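Alkaline phosphatase D (Bacillus subtilis, PDB 2YEQ) catalyses the hydrolysis of phosphate monoesters to an alcohol and phosphate, and is a phosphodiesterase with iron and calcium in its active site. Local coordinates at residues 368-373 and 397-402; 386-391 and 482-487. All coordinates share one frame; numbering follows the deposited sequence.

Interaction 1: residues 368-373 and 397-402; sequences SKNLNN and SSKIFG. With PE5 (3,6,9,12,15,18,21,24-octaoxahexacosan-1-ol), chain C.
N370 and K399 each carry CG anti to the backbone N (chi1 -158° and -169°), beside the carbonyl carbon. The K399 chain then bends at chi2 and again at chi4. The two side chains cross at about a right angle. K399 NZ gives a weak hydrogen bond to N370 OD1, 3.1 Å away. On its way there, K399 CE passes N372 CB at 3.9 Å. The same N372 CB lies near the I400 carbonyl oxygen. Next to it the backbones come close: N372 CA makes a CH...O contact with F401 O at 3.2 Å. N372 O itself is hydrogen-bonded to Y477 OH. F401 CB rests on L371 O at 3.4 Å, while its ring leads away to I363 and I366 of helix 356-368, which L371 also touches. The loop closes a beta-alpha-beta crossover from strand 325-329 through helix 356-368 to strand 374-378. N370, with positive phi, ends the helix in a Schellman motif. Strand 374-378 runs parallel to strand 400-406, where F401 and G402 form a classic beta bulge facing L389. N373 ties the loop to strand 325-329 through N326. Beside the helix end, K369 NZ is held by the bound polyether PE5. K369 NZ donates to PE5 O5 at 2.8 Å and to PE5 O1 at 3.0 Å, with a weak third bond to PE5 O2. K369 CE also sits 3.3 Å from PE5 O4. An alanine at K369 would probably leave PE5 O1, O2 and O5 without their charged donor and the curl of the polyether without the chain it wraps. S368 OG approaches PE5 C5 at 3.4 Å.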
loop_
_atom_site.group_PDB
_atom_site.type_symbol
_atom_site.label_atom_id
_atom_site.label_comp_id
_atom_site.label_asym_id
_atom_site.label_seq_id
_atom_site.Cartn_x
_atom_site.Cartn_y
_atom_site.Cartn_z
ATOM N N SER A 368 1.906 -7.823 26.996
ATOM C CA SER A 368 0.961 -7.756 28.108
ATOM C C SER A 368 -0.309 -8.583 27.872
ATOM O O SER A 368 -0.946 -9.026 28.820
ATOM C CB SER A 368 0.588 -6.303 28.439
ATOM O OG SER A 368 -0.591 -5.869 27.746
ATOM N N LYS A 369 -0.704 -8.766 26.614
ATOM C CA LYS A 369 -1.893 -9.564 26.312
ATOM C C LYS A 369 -1.543 -10.989 25.892
ATOM O O LYS A 369 -2.417 -11.761 25.520
ATOM C CB LYS A 369 -2.721 -8.882 25.234
ATOM C CG LYS A 369 -3.183 -7.506 25.628
ATOM C CD LYS A 369 -4.244 -7.582 26.700
ATOM C CE LYS A 369 -4.576 -6.221 27.266
ATOM N NZ LYS A 369 -5.857 -6.277 28.013
ATOM N N ASN A 370 -0.264 -11.317 25.934
ATOM C CA ASN A 370 0.211 -12.645 25.628
ATOM C C ASN A 370 -0.106 -13.123 24.208
ATOM O O ASN A 370 -0.332 -14.314 23.995
ATOM C CB ASN A 370 -0.334 -13.653 26.660
ATOM C CG ASN A 370 0.505 -14.902 26.742
ATOM O OD1 ASN A 370 1.712 -14.871 26.500
ATOM N ND2 ASN A 370 -0.132 -16.021 27.064
ATOM N N LEU A 371 -0.097 -12.209 23.237
ATOM C CA LEU A 371 -0.468 -12.564 21.861
ATOM C C LEU A 371 0.669 -13.281 21.159
ATOM O O LEU A 371 1.850 -12.951 21.323
ATOM C CB LEU A 371 -0.879 -11.317 21.060
ATOM C CG LEU A 371 -2.017 -10.467 21.610
ATOM C CD1 LEU A 371 -2.279 -9.279 20.672
ATOM C CD2 LEU A 371 -3.286 -11.280 21.806
ATOM N N ASN A 372 0.339 -14.269 20.339
ATOM C CA ASN A 372 1.353 -14.814 19.425
ATOM C C ASN A 372 0.844 -14.963 17.988
ATOM O O ASN A 372 1.436 -15.667 17.149
ATOM C CB ASN A 372 1.898 -16.121 19.955
ATOM C CG ASN A 372 0.939 -17.273 19.758
ATOM O OD1 ASN A 372 -0.276 -17.089 19.595
ATOM N ND2 ASN A 372 1.482 -18.478 19.766
ATOM N N ASN A 373 -0.199 -14.203 17.699
ATOM C CA ASN A 373 -0.897 -14.245 16.410
ATOM C C ASN A 373 -0.875 -12.909 15.605
ATOM O O ASN A 373 -1.849 -12.565 14.901
ATOM C CB ASN A 373 -2.322 -14.677 16.683
ATOM C CG ASN A 373 -3.111 -13.644 17.413
ATOM O OD1 ASN A 373 -2.566 -12.661 17.940
ATOM N ND2 ASN A 373 -4.398 -13.848 17.467
ATOM N N SER A 397 16.286 -16.025 21.396
ATOM C CA SER A 397 15.735 -16.957 22.359
ATOM C C SER A 397 14.385 -16.500 22.912
ATOM O O SER A 397 13.670 -17.290 23.513
ATOM C CB SER A 397 16.732 -17.175 23.505
ATOM O OG SER A 397 16.949 -15.986 24.248
ATOM N N SER A 398 14.022 -15.226 22.753
ATOM C CA SER A 398 12.763 -14.744 23.330
ATOM C C SER A 398 11.568 -15.304 22.542
ATOM O O SER A 398 11.692 -15.781 21.430
ATOM C CB SER A 398 12.683 -13.204 23.351
ATOM O OG SER A 398 13.053 -12.684 22.083
ATOM N N LYS A 399 10.406 -15.225 23.151
ATOM C CA LYS A 399 9.198 -15.731 22.568
ATOM C C LYS A 399 8.821 -15.005 21.240
ATOM O O LYS A 399 8.879 -13.772 21.129
ATOM C CB LYS A 399 8.079 -15.557 23.581
ATOM C CG LYS A 399 6.813 -16.290 23.199
ATOM C CD LYS A 399 5.582 -15.558 23.665
ATOM C CE LYS A 399 4.321 -16.178 23.063
ATOM N NZ LYS A 399 3.157 -16.065 23.974
ATOM N N ILE A 400 8.422 -15.793 20.249
ATOM C CA ILE A 400 7.949 -15.260 18.972
ATOM C C ILE A 400 6.484 -14.871 19.098
ATOM O O ILE A 400 5.633 -15.699 19.426
ATOM C CB ILE A 400 8.177 -16.243 17.851
ATOM C CG1 ILE A 400 9.674 -16.359 17.588
ATOM C CG2 ILE A 400 7.426 -15.804 16.553
ATOM C CD1 ILE A 400 10.057 -17.422 16.581
ATOM N N PHE A 401 6.180 -13.581 18.910
ATOM C CA PHE A 401 4.804 -13.130 18.997
ATOM C C PHE A 401 4.150 -13.049 17.609
ATOM O O PHE A 401 2.943 -12.847 17.493
ATOM C CB PHE A 401 4.666 -11.805 19.781
ATOM C CG PHE A 401 5.190 -10.585 19.069
ATOM C CD1 PHE A 401 4.382 -9.871 18.193
ATOM C CD2 PHE A 401 6.467 -10.113 19.326
ATOM C CE1 PHE A 401 4.850 -8.723 17.571
ATOM C CE2 PHE A 401 6.942 -8.966 18.714
ATOM C CZ PHE A 401 6.141 -8.276 17.820
ATOM N N GLY A 402 4.934 -13.201 16.564
ATOM C CA GLY A 402 4.369 -13.097 15.222
ATOM C C GLY A 402 5.389 -13.080 14.137
ATOM O O GLY A 402 6.516 -13.530 14.317
HETATM O O1 PE5 C . -8.155 -8.053 27.467
HETATM C C1 PE5 C . -7.923 -9.212 28.269
HETATM C C2 PE5 C . -7.169 -8.857 29.546
HETATM O O2 PE5 C . -5.798 -9.253 29.420
HETATM C C3 PE5 C . -5.033 -9.069 30.617
HETATM C C4 PE5 C . -4.720 -7.598 30.840
HETATM O O3 PE5 C . -3.341 -7.465 31.162
HETATM C C5 PE5 C . -2.582 -6.545 30.373
HETATM C C6 PE5 C . -2.843 -5.094 30.770
HETATM O O4 PE5 C . -3.447 -4.360 29.697
HETATM C C7 PE5 C . -4.760 -3.874 30.015
HETATM C C8 PE5 C . -5.279 -2.939 28.928
HETATM O O5 PE5 C . -6.331 -3.573 28.202
#

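Interaction 2: residues 386-391 and 482-487; sequences ASNLHV and TGLRKV
Two mixed sheets face each other here, and A386, S387 and N388 on one meet G483 and L484 on the other. Strand 386-390 and strand 484-487 are 8.4 Å apart at closest approach and nearly antiparallel, at 157°. L484 is the main apolar group. Its CB points toward the opposite strand, and CG lies beside its backbone N (chi1 -71°). L484 CD1 rests 3.9 Å from A386 CB and 3.7 Å from S387 C. The L484 side chain also touches Q434 and F405, so it lies against three strands of the opposing sheet. N388 CB does not aim at 482-487, but the amide comes nearer. N388 CG is 3.8 Å from L484 N and 4.1 Å from G483 CA. The positive phi at G483 (70°) suits a glycine. Just before the strand, D480 forms a salt bridge with R485 NH2 and a hydrogen bond with T482 OG1. Strand 484-489 is the outermost strand of its sheet. Face-to-face packing of two mixed sheets, with a buried leucine between them, is consistent with the calcineurin-like phosphoesterase fold of the PhoD family.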
loop_
_atom_site.group_PDB
_atom_site.type_symbol
_atom_site.label_atom_id
_atom_site.label_comp_id
_atom_site.label_asym_id
_atom_site.label_seq_id
_atom_site.Cartn_x
_atom_site.Cartn_y
_atom_site.Cartn_z
ATOM N N ALA A 386 11.217 -11.231 5.008
ATOM C CA ALA A 386 10.344 -11.845 5.981
ATOM C C ALA A 386 11.125 -12.047 7.282
ATOM O O ALA A 386 12.307 -12.385 7.230
ATOM C CB ALA A 386 9.790 -13.191 5.460
ATOM N N SER A 387 10.464 -11.806 8.406
ATOM C CA SER A 387 11.097 -11.856 9.729
ATOM C C SER A 387 10.213 -12.523 10.733
ATOM O O SER A 387 8.996 -12.284 10.786
ATOM C CB SER A 387 11.391 -10.432 10.286
ATOM O OG SER A 387 12.426 -9.818 9.550
ATOM N N ASN A 388 10.840 -13.300 11.614
ATOM C CA ASN A 388 10.224 -13.633 12.884
ATOM C C ASN A 388 10.222 -12.381 13.781
ATOM O O ASN A 388 11.231 -11.679 13.873
ATOM C CB ASN A 388 11.040 -14.754 13.577
ATOM C CG ASN A 388 10.923 -16.102 12.850
ATOM O OD1 ASN A 388 11.912 -16.836 12.660
ATOM N ND2 ASN A 388 9.711 -16.409 12.420
ATOM N N LEU A 389 9.108 -12.123 14.442
ATOM C CA LEU A 389 9.005 -11.033 15.416
ATOM C C LEU A 389 9.096 -11.593 16.838
ATOM O O LEU A 389 8.194 -12.318 17.280
ATOM C CB LEU A 389 7.671 -10.295 15.256
ATOM C CG LEU A 389 7.475 -9.621 13.879
ATOM C CD1 LEU A 389 6.119 -8.915 13.839
ATOM C CD2 LEU A 389 8.623 -8.657 13.563
ATOM N N HIS A 390 10.175 -11.231 17.536
ATOM C CA HIS A 390 10.430 -11.683 18.915
ATOM C C HIS A 390 10.032 -10.629 19.951
ATOM O O HIS A 390 10.175 -9.426 19.705
ATOM C CB HIS A 390 11.915 -11.999 19.053
ATOM C CG HIS A 390 12.330 -13.251 18.361
ATOM N ND1 HIS A 390 12.713 -13.280 17.036
ATOM C CD2 HIS A 390 12.453 -14.519 18.816
ATOM C CE1 HIS A 390 13.053 -14.511 16.707
ATOM N NE2 HIS A 390 12.896 -15.285 17.767
ATOM N N VAL A 391 9.558 -11.057 21.121
ATOM C CA VAL A 391 9.132 -10.087 22.152
ATOM C C VAL A 391 10.274 -9.191 22.638
ATOM O O VAL A 391 10.024 -8.104 23.144
ATOM C CB VAL A 391 8.422 -10.730 23.356
ATOM C CG1 VAL A 391 7.122 -11.360 22.898
ATOM C CG2 VAL A 391 9.339 -11.747 24.108
ATOM N N THR A 482 8.764 -22.109 16.698
ATOM C CA THR A 482 9.611 -22.387 15.541
ATOM C C THR A 482 9.514 -21.233 14.512
ATOM O O THR A 482 10.393 -21.070 13.690
ATOM C CB THR A 482 9.287 -23.770 14.919
ATOM O OG1 THR A 482 8.132 -23.665 14.088
ATOM C CG2 THR A 482 9.018 -24.805 16.031
ATOM N N GLY A 483 8.470 -20.418 14.588
ATOM C CA GLY A 483 8.380 -19.220 13.720
ATOM C C GLY A 483 8.143 -19.578 12.260
ATOM O O GLY A 483 7.454 -20.572 11.965
ATOM N N LEU A 484 8.768 -18.828 11.356
ATOM C CA LEU A 484 8.515 -18.962 9.921
ATOM C C LEU A 484 9.208 -20.210 9.363
ATOM O O LEU A 484 10.396 -20.436 9.619
ATOM C CB LEU A 484 9.033 -17.751 9.144
ATOM C CG LEU A 484 8.265 -16.429 9.303
ATOM C CD1 LEU A 484 9.060 -15.284 8.626
ATOM C CD2 LEU A 484 6.848 -16.516 8.748
ATOM N N ARG A 485 8.474 -20.979 8.567
ATOM C CA ARG A 485 9.018 -22.161 7.890
ATOM C C ARG A 485 8.915 -21.996 6.392
ATOM O O ARG A 485 7.842 -21.718 5.890
ATOM C CB ARG A 485 8.203 -23.383 8.291
ATOM C CG ARG A 485 8.457 -23.869 9.693
ATOM C CD ARG A 485 7.971 -25.319 9.850
ATOM N NE ARG A 485 7.513 -25.630 11.207
ATOM C CZ ARG A 485 6.456 -25.077 11.805
ATOM N NH1 ARG A 485 5.717 -24.156 11.188
ATOM N NH2 ARG A 485 6.142 -25.441 13.045
ATOM N N LYS A 486 10.025 -22.165 5.692
ATOM C CA LYS A 486 10.072 -22.032 4.252
ATOM C C LYS A 486 9.549 -23.321 3.643
ATOM O O LYS A 486 10.164 -24.362 3.833
ATOM C CB LYS A 486 11.505 -21.788 3.783
ATOM C CG LYS A 486 11.599 -21.303 2.352
ATOM C CD LYS A 486 13.027 -21.254 1.857
ATOM C CE LYS A 486 13.532 -19.854 1.843
ATOM N NZ LYS A 486 14.944 -19.786 1.411
ATOM N N VAL A 487 8.422 -23.250 2.932
ATOM C CA VAL A 487 7.777 -24.440 2.365
ATOM C C VAL A 487 7.965 -24.539 0.866
ATOM O O VAL A 487 7.569 -25.533 0.238
ATOM C CB VAL A 487 6.291 -24.540 2.782
ATOM C CG1 VAL A 487 6.189 -24.718 4.320
ATOM C CG2 VAL A 487 5.477 -23.318 2.292
#

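Overall arrangement
Interactions 1 and 2 lie about 12 Å apart, centre to centre, and share one sheet. Strands 384-390 and 400-406 are antiparallel neighbours in it. F401 N is 2.9 Å from L389 O, and K399 O is 2.8 Å from V391 N, both probable hydrogen bonds. I400 CG1 packs on H390 NE2 at 3.4 Å. Interaction 1 joins this pair of strands to the loop after helix 356-368, and interaction 2 joins it to the second sheet. Between segments 368-373 and 386-391, just after strand 374-378, come D380, a ligand of calcium, and H382, a ligand of iron. The PE5 at K369 belongs to interaction 1; another PE5 lies about 12 Å from the L484 side chain.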